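Side-chain contacts in ATPase associated with various cellular activities, AAA_5 (Staphylothermus marinus, PDB 6N0S), which probably hydrolyses ATP as the McrB motor of a restriction endonuclease, of which this chain is the EVE-like N-terminal domain resembling PUA-type RNA-binding proteins: residues K37-S40 with E41-I45; V147-D150 with Q151-I155; K101-D105 with N106-S110. One frame throughout, in Å; residues are numbered along the deposited sequence.

Interaction 1 (K37-S40 with E41-I45); sequences KHAS and EYRGI
His38 meets Glu41 and Tyr42 at the start of helix 39-52, where it occupies the N-cap position. Its carbonyl opens the helical ladder: Tyr42 N donates to His38 O at 2.8 Å with an almost straight N-H...O angle of 173°. Its ring turns to the side chain one turn ahead, and His38 ND1 reaches Glu41 OE1 at 3.1 Å, a weak bond because it is bent. The imidazole and carboxylate planes stand 68° apart. Glu41 has stronger partners elsewhere: OE1 also accepts from the backbone N of Tyr165 and Leu166, and OE2 forms a salt bridge with Arg164. This buried carboxylate thus ties the first turn to the chain at strand 166-169, and the arginine would tend to keep it ionised. Ala39 O takes the next rung, from Arg43 N at 2.8 Å. The same oxygen lies 4.0 Å from the plane of the Arg43 guanidinium, over its centre. Arg43 gets there with CG anti to its own nitrogen (chi1 -163°), followed by bends at chi2 and chi3 that fold the chain back; its NE is held by Lys5 O. Ser40 O takes the following bond, from Gly44 N at 2.8 Å. The folded arginine also brushes the first residue of the helix, Arg43 NH2 resting 4.1 Å from Ala39 CB.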
loop_
_atom_site.group_PDB
_atom_site.type_symbol
_atom_site.label_atom_id
_atom_site.label_comp_id
_atom_site.label_asym_id
_atom_site.label_seq_id
_atom_site.Cartn_x
_atom_site.Cartn_y
_atom_site.Cartn_z
ATOM N N LYS A 37 -3.696 -13.804 -0.752
ATOM C CA LYS A 37 -2.284 -13.564 -1.019
ATOM C C LYS A 37 -1.574 -12.786 0.090
ATOM O O LYS A 37 -0.342 -12.798 0.132
ATOM C CB LYS A 37 -2.099 -12.790 -2.325
ATOM C CG LYS A 37 -2.502 -13.549 -3.577
ATOM C CD LYS A 37 -1.311 -14.325 -4.180
ATOM C CE LYS A 37 -1.689 -15.140 -5.427
ATOM N NZ LYS A 37 -2.082 -14.275 -6.590
ATOM N N HIS A 38 -2.295 -12.067 0.944
ATOM C CA HIS A 38 -1.649 -11.207 1.935
ATOM C C HIS A 38 -2.391 -11.307 3.253
ATOM O O HIS A 38 -2.714 -10.312 3.908
ATOM C CB HIS A 38 -1.575 -9.773 1.423
ATOM C CG HIS A 38 -0.816 -9.657 0.153
ATOM N ND1 HIS A 38 0.559 -9.732 0.103
ATOM C CD2 HIS A 38 -1.237 -9.556 -1.128
ATOM C CE1 HIS A 38 0.953 -9.643 -1.155
ATOM N NE2 HIS A 38 -0.117 -9.535 -1.917
ATOM N N ALA A 39 -2.709 -12.541 3.646
ATOM C CA ALA A 39 -3.682 -12.726 4.712
ATOM C C ALA A 39 -3.172 -12.162 6.028
ATOM O O ALA A 39 -3.896 -11.451 6.727
ATOM C CB ALA A 39 -4.026 -14.208 4.874
ATOM N N SER A 40 -1.944 -12.500 6.411
ATOM C CA SER A 40 -1.447 -12.004 7.696
ATOM C C SER A 40 -1.203 -10.491 7.677
ATOM O O SER A 40 -1.289 -9.832 8.727
ATOM C CB SER A 40 -0.175 -12.745 8.097
ATOM O OG SER A 40 0.933 -12.341 7.337
ATOM N N GLU A 41 -0.866 -9.935 6.512
ATOM C CA GLU A 41 -0.693 -8.480 6.370
ATOM C C GLU A 41 -2.019 -7.756 6.518
ATOM O O GLU A 41 -2.149 -6.812 7.310
ATOM C CB GLU A 41 -0.072 -8.174 5.019
ATOM C CG GLU A 41 1.375 -8.678 4.918
ATOM C CD GLU A 41 1.839 -9.072 3.508
ATOM O OE1 GLU A 41 1.808 -8.237 2.548
ATOM O OE2 GLU A 41 2.283 -10.239 3.380
ATOM N N TYR A 42 -3.024 -8.206 5.782
ATOM C CA TYR A 42 -4.370 -7.693 5.975
ATOM C C TYR A 42 -4.822 -7.839 7.421
ATOM O O TYR A 42 -5.360 -6.897 8.015
ATOM C CB TYR A 42 -5.313 -8.437 5.040
ATOM C CG TYR A 42 -6.761 -8.000 5.119
ATOM C CD1 TYR A 42 -7.097 -6.666 5.134
ATOM C CD2 TYR A 42 -7.790 -8.932 5.146
ATOM C CE1 TYR A 42 -8.423 -6.258 5.179
ATOM C CE2 TYR A 42 -9.119 -8.529 5.170
ATOM C CZ TYR A 42 -9.422 -7.187 5.184
ATOM O OH TYR A 42 -10.733 -6.773 5.217
ATOM N N ARG A 43 -4.655 -9.032 8.003
ATOM C CA ARG A 43 -5.114 -9.213 9.372
ATOM C C ARG A 43 -4.360 -8.276 10.313
ATOM O O ARG A 43 -4.967 -7.617 11.167
ATOM C CB ARG A 43 -4.973 -10.694 9.779
ATOM C CG ARG A 43 -5.774 -11.140 11.010
ATOM C CD ARG A 43 -6.210 -12.658 10.929
ATOM N NE ARG A 43 -5.134 -13.454 10.374
ATOM C CZ ARG A 43 -5.221 -14.267 9.333
ATOM N NH1 ARG A 43 -6.361 -14.482 8.719
ATOM N NH2 ARG A 43 -4.133 -14.880 8.910
ATOM N N GLY A 44 -3.042 -8.162 10.141
ATOM C CA GLY A 44 -2.260 -7.260 10.982
ATOM C C GLY A 44 -2.657 -5.801 10.853
ATOM O O GLY A 44 -2.762 -5.076 11.851
ATOM N N ILE A 45 -2.841 -5.318 9.624
ATOM C CA ILE A 45 -3.134 -3.899 9.513
ATOM C C ILE A 45 -4.557 -3.607 9.996
ATOM O O ILE A 45 -4.809 -2.575 10.633
ATOM C CB ILE A 45 -2.849 -3.401 8.076
ATOM C CG1 ILE A 45 -2.598 -1.888 8.095
ATOM C CG2 ILE A 45 -3.933 -3.785 7.165
ATOM C CD1 ILE A 45 -1.829 -1.374 6.827
#

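Interaction 2 (V147-D150 with Q151-I155); sequences VKYD and QVRDI
Tyr149 O accepts from Val152 N at 2.8 Å, and the overlapping turn before it is closed by Gln151 N to Lys148 O at 2.9 Å. Gln151 folds back as well: its CG lies anti to the carbonyl carbon (chi1 -73°), and its OE1 receives Lys148 N at 2.9 Å, so Lys148 is gripped through both its backbone N and its O. The side chains of Tyr149 and Arg153 cross at about a right angle, with ring and guanidinium planes 62° apart. Arg153 CB sits over the ring face, 4.0 Å from the Tyr149 centroid, a CH-pi contact, while Arg153 NH1 comes to 3.2 Å from Tyr149 CE2. Asp150 OD1 adds a long salt bridge to that NH1 at 3.5 Å. Water 1 donates to Arg153 O and lies in the plane of the tyrosine ring, at its edge. With an alanine in place of Tyr149, Arg153 CB is likely to lose the ring face it lies over, leaving the guanidinium freer to swing. The turn leaves the end of strand 138-148, an outermost strand of the mixed sheet, and Val147 and Val152 both lie against Phe73 of the adjoining strand 72-80.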
loop_
_atom_site.group_PDB
_atom_site.type_symbol
_atom_site.label_atom_id
_atom_site.label_comp_id
_atom_site.label_asym_id
_atom_site.label_seq_id
_atom_site.Cartn_x
_atom_site.Cartn_y
_atom_site.Cartn_z
ATOM N N VAL A 147 13.340 9.605 -0.416
ATOM C CA VAL A 147 14.257 8.918 0.479
ATOM C C VAL A 147 14.728 7.636 -0.201
ATOM O O VAL A 147 13.973 6.672 -0.323
ATOM C CB VAL A 147 13.592 8.638 1.829
ATOM C CG1 VAL A 147 14.583 8.027 2.759
ATOM C CG2 VAL A 147 13.055 9.915 2.435
ATOM N N LYS A 148 15.985 7.619 -0.630
ATOM C CA LYS A 148 16.545 6.438 -1.263
ATOM C C LYS A 148 16.757 5.363 -0.201
ATOM O O LYS A 148 17.075 5.662 0.957
ATOM C CB LYS A 148 17.872 6.765 -1.970
ATOM C CG LYS A 148 17.828 7.827 -3.108
ATOM C CD LYS A 148 17.675 7.183 -4.503
ATOM C CE LYS A 148 17.264 8.191 -5.610
ATOM N NZ LYS A 148 18.386 9.079 -6.092
ATOM N N TYR A 149 16.538 4.110 -0.600
ATOM C CA TYR A 149 16.749 2.973 0.289
ATOM C C TYR A 149 18.132 3.000 0.924
ATOM O O TYR A 149 18.287 2.753 2.130
ATOM C CB TYR A 149 16.555 1.690 -0.513
ATOM C CG TYR A 149 17.021 0.438 0.193
ATOM C CD1 TYR A 149 16.488 0.073 1.411
ATOM C CD2 TYR A 149 17.999 -0.376 -0.374
ATOM C CE1 TYR A 149 16.924 -1.071 2.065
ATOM C CE2 TYR A 149 18.442 -1.523 0.264
ATOM C CZ TYR A 149 17.900 -1.873 1.483
ATOM O OH TYR A 149 18.340 -3.020 2.136
ATOM N N ASP A 150 19.158 3.305 0.126
ATOM C CA ASP A 150 20.523 3.331 0.644
ATOM C C ASP A 150 20.682 4.287 1.827
ATOM O O ASP A 150 21.581 4.092 2.650
ATOM C CB ASP A 150 21.487 3.702 -0.479
ATOM C CG ASP A 150 22.925 3.460 -0.102
ATOM O OD1 ASP A 150 23.310 2.275 0.061
ATOM O OD2 ASP A 150 23.667 4.454 0.048
ATOM N N GLN A 151 19.814 5.291 1.962
ATOM C CA GLN A 151 19.909 6.190 3.102
ATOM C C GLN A 151 19.467 5.542 4.405
ATOM O O GLN A 151 19.811 6.052 5.473
ATOM C CB GLN A 151 19.057 7.438 2.878
ATOM C CG GLN A 151 19.580 8.460 1.855
ATOM C CD GLN A 151 18.563 9.556 1.573
ATOM O OE1 GLN A 151 17.856 9.505 0.571
ATOM N NE2 GLN A 151 18.460 10.533 2.476
ATOM N N VAL A 152 18.683 4.466 4.358
ATOM C CA VAL A 152 18.132 3.904 5.584
ATOM C C VAL A 152 18.315 2.391 5.620
ATOM O O VAL A 152 17.695 1.710 6.440
ATOM C CB VAL A 152 16.648 4.267 5.753
ATOM C CG1 VAL A 152 16.496 5.741 5.868
ATOM C CG2 VAL A 152 15.802 3.731 4.586
ATOM N N ARG A 153 19.208 1.869 4.777
ATOM C CA ARG A 153 19.324 0.427 4.592
ATOM C C ARG A 153 19.761 -0.284 5.867
ATOM O O ARG A 153 19.465 -1.465 6.040
ATOM C CB ARG A 153 20.305 0.126 3.451
ATOM C CG ARG A 153 21.725 0.636 3.659
ATOM C CD ARG A 153 22.641 0.293 2.473
ATOM N NE ARG A 153 22.578 -1.125 2.112
ATOM C CZ ARG A 153 22.071 -1.615 0.978
ATOM N NH1 ARG A 153 21.572 -0.817 0.043
ATOM N NH2 ARG A 153 22.069 -2.927 0.767
ATOM N N ASP A 154 20.466 0.407 6.758
ATOM C CA ASP A 154 20.943 -0.194 7.990
ATOM C C ASP A 154 19.969 0.016 9.134
ATOM O O ASP A 154 20.242 -0.429 10.249
ATOM C CB ASP A 154 22.335 0.357 8.336
ATOM C CG ASP A 154 23.423 -0.175 7.385
ATOM O OD1 ASP A 154 23.399 -1.385 7.079
ATOM O OD2 ASP A 154 24.281 0.607 6.924
ATOM N N ILE A 155 18.814 0.606 8.852
ATOM C CA ILE A 155 17.805 0.927 9.850
ATOM C C ILE A 155 16.589 0.026 9.706
ATOM O O ILE A 155 16.163 -0.626 10.668
ATOM C CB ILE A 155 17.404 2.411 9.739
ATOM C CG1 ILE A 155 18.570 3.283 10.184
ATOM C CG2 ILE A 155 16.149 2.698 10.548
ATOM C CD1 ILE A 155 18.496 4.681 9.649
HETATM O O HOH W 1 17.592 -3.266 4.425
#

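Interaction 3 (K101-D105 with N106-S110); sequences KIFLD and NGISS
Asn106 ND2 donates to Ile102 O at 2.8 Å beside a Schellman motif that ends helix 92-105. The bond is nearly straight at 172°, with the acceptor close to the plane of the amide. This direction follows from a CG anti to the carbonyl carbon (chi1 -81°), which sets the amide beside Ile102, the two side chains pointing the same way. The next carbonyl is doubly held: Phe103 O receives Ile108 N at 3.1 Å and Asn106 N at 3.0 Å, from opposite faces of its plane. Gly107 N completes the motif by donating to Leu104 O at 3.0 Å. Gly107 has a positive phi of 86°, at which a side chain would jam against the preceding carbonyl oxygen. The reversal carries Ile108 back onto the helix, where its CD1 lies 4.0 Å from Phe103 CB, the apolar contact that commonly accompanies a Schellman motif. Farther out, Leu104 CD2 meets Ser110 CB at 4.0 Å. Phe103, Leu104 and Ile108 all touch Ile113 of helix 110-124, and Phe103 meets Tyr116 edge-to-face. Water 2 spans the turn, donating to both Leu104 O and Ile108 O. One turn back along the helix, Lys101 NZ lies 3.0 Å from Asp105 OD2 in a salt bridge, the oxygen accepting through its syn lone pair.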
loop_
_atom_site.group_PDB
_atom_site.type_symbol
_atom_site.label_atom_id
_atom_site.label_comp_id
_atom_site.label_asym_id
_atom_site.label_seq_id
_atom_site.Cartn_x
_atom_site.Cartn_y
_atom_site.Cartn_z
ATOM N N LYS A 101 -13.305 4.512 -10.407
ATOM C CA LYS A 101 -13.956 5.753 -10.004
ATOM C C LYS A 101 -13.037 6.597 -9.139
ATOM O O LYS A 101 -12.900 7.807 -9.356
ATOM C CB LYS A 101 -15.268 5.448 -9.284
ATOM C CG LYS A 101 -15.903 6.658 -8.619
ATOM C CD LYS A 101 -17.322 6.335 -8.152
ATOM C CE LYS A 101 -17.809 7.307 -7.091
ATOM N NZ LYS A 101 -17.550 8.732 -7.474
ATOM N N ILE A 102 -12.384 5.990 -8.150
ATOM C CA ILE A 102 -11.497 6.778 -7.300
ATOM C C ILE A 102 -10.368 7.386 -8.124
ATOM O O ILE A 102 -10.008 8.558 -7.946
ATOM C CB ILE A 102 -10.957 5.922 -6.141
ATOM C CG1 ILE A 102 -12.082 5.584 -5.180
ATOM C CG2 ILE A 102 -9.901 6.684 -5.394
ATOM C CD1 ILE A 102 -11.800 4.402 -4.255
ATOM N N PHE A 103 -9.760 6.599 -9.017
ATOM C CA PHE A 103 -8.621 7.126 -9.758
ATOM C C PHE A 103 -9.066 8.242 -10.725
ATOM O O PHE A 103 -8.386 9.271 -10.850
ATOM C CB PHE A 103 -7.900 5.981 -10.497
ATOM C CG PHE A 103 -7.225 4.933 -9.592
ATOM C CD1 PHE A 103 -7.079 5.104 -8.217
ATOM C CD2 PHE A 103 -6.718 3.777 -10.159
ATOM C CE1 PHE A 103 -6.453 4.114 -7.431
ATOM C CE2 PHE A 103 -6.093 2.805 -9.396
ATOM C CZ PHE A 103 -5.954 2.975 -8.035
ATOM N N LEU A 104 -10.216 8.074 -11.400
ATOM C CA LEU A 104 -10.714 9.134 -12.303
ATOM C C LEU A 104 -11.017 10.409 -11.533
ATOM O O LEU A 104 -10.625 11.500 -11.954
ATOM C CB LEU A 104 -11.971 8.686 -13.075
ATOM C CG LEU A 104 -11.814 7.635 -14.195
ATOM C CD1 LEU A 104 -13.158 6.966 -14.564
ATOM C CD2 LEU A 104 -11.148 8.197 -15.446
ATOM N N ASP A 105 -11.667 10.293 -10.371
ATOM C CA ASP A 105 -11.944 11.475 -9.559
ATOM C C ASP A 105 -10.687 12.167 -9.057
ATOM O O ASP A 105 -10.786 13.296 -8.564
ATOM C CB ASP A 105 -12.818 11.124 -8.348
ATOM C CG ASP A 105 -14.208 10.629 -8.747
ATOM O OD1 ASP A 105 -14.496 10.523 -9.966
ATOM O OD2 ASP A 105 -15.010 10.326 -7.837
ATOM N N ASN A 106 -9.515 11.536 -9.166
ATOM C CA ASN A 106 -8.257 12.134 -8.727
ATOM C C ASN A 106 -7.400 12.552 -9.905
ATOM O O ASN A 106 -6.217 12.869 -9.734
ATOM C CB ASN A 106 -7.508 11.164 -7.792
ATOM C CG ASN A 106 -8.045 11.214 -6.386
ATOM O OD1 ASN A 106 -7.559 11.985 -5.581
ATOM N ND2 ASN A 106 -9.115 10.476 -6.111
ATOM N N GLY A 107 -7.987 12.598 -11.098
ATOM C CA GLY A 107 -7.330 13.162 -12.250
ATOM C C GLY A 107 -6.454 12.211 -13.013
ATOM O O GLY A 107 -5.716 12.657 -13.897
ATOM N N ILE A 108 -6.475 10.915 -12.688
ATOM C CA ILE A 108 -5.725 9.947 -13.476
ATOM C C ILE A 108 -6.513 9.620 -14.734
ATOM O O ILE A 108 -7.725 9.385 -14.683
ATOM C CB ILE A 108 -5.449 8.678 -12.660
ATOM C CG1 ILE A 108 -4.687 9.050 -11.378
ATOM C CG2 ILE A 108 -4.648 7.699 -13.523
ATOM C CD1 ILE A 108 -4.349 7.880 -10.493
ATOM N N SER A 109 -5.824 9.567 -15.862
ATOM C CA SER A 109 -6.506 9.330 -17.121
ATOM C C SER A 109 -7.095 7.915 -17.209
ATOM O O SER A 109 -6.567 6.940 -16.659
ATOM C CB SER A 109 -5.550 9.576 -18.286
ATOM O OG SER A 109 -4.921 8.376 -18.657
ATOM N N SER A 110 -8.220 7.824 -17.915
ATOM C CA SER A 110 -8.876 6.548 -18.148
ATOM C C SER A 110 -7.944 5.545 -18.810
ATOM O O SER A 110 -7.945 4.357 -18.452
ATOM C CB SER A 110 -10.124 6.765 -19.014
ATOM O OG SER A 110 -10.764 5.534 -19.287
HETATM O O HOH W 2 -9.469 11.454 -14.911
#

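In the fold
All three contacts are local, and each marks where the chain enters or leaves a regular element. Interaction 1 starts helix 39-52 and is the most deeply set, with a buried carboxylate satisfied from residues at or just before the start of strand 166-169. Interaction 3 ends helix 92-105 and leads into helix 110-124; its side-chain and backbone bonds close the turn, while an apolar seam joins the helices. Interaction 2 follows strand 138-148, and its CH-pi contact and long salt bridge involve mostly exposed residues. Interactions 1 and 3 lie on opposite sides of the chain's centre. Interactions 1 and 2 adjoin different outermost strands of the mixed sheet, nearest atoms about 17 Å apart.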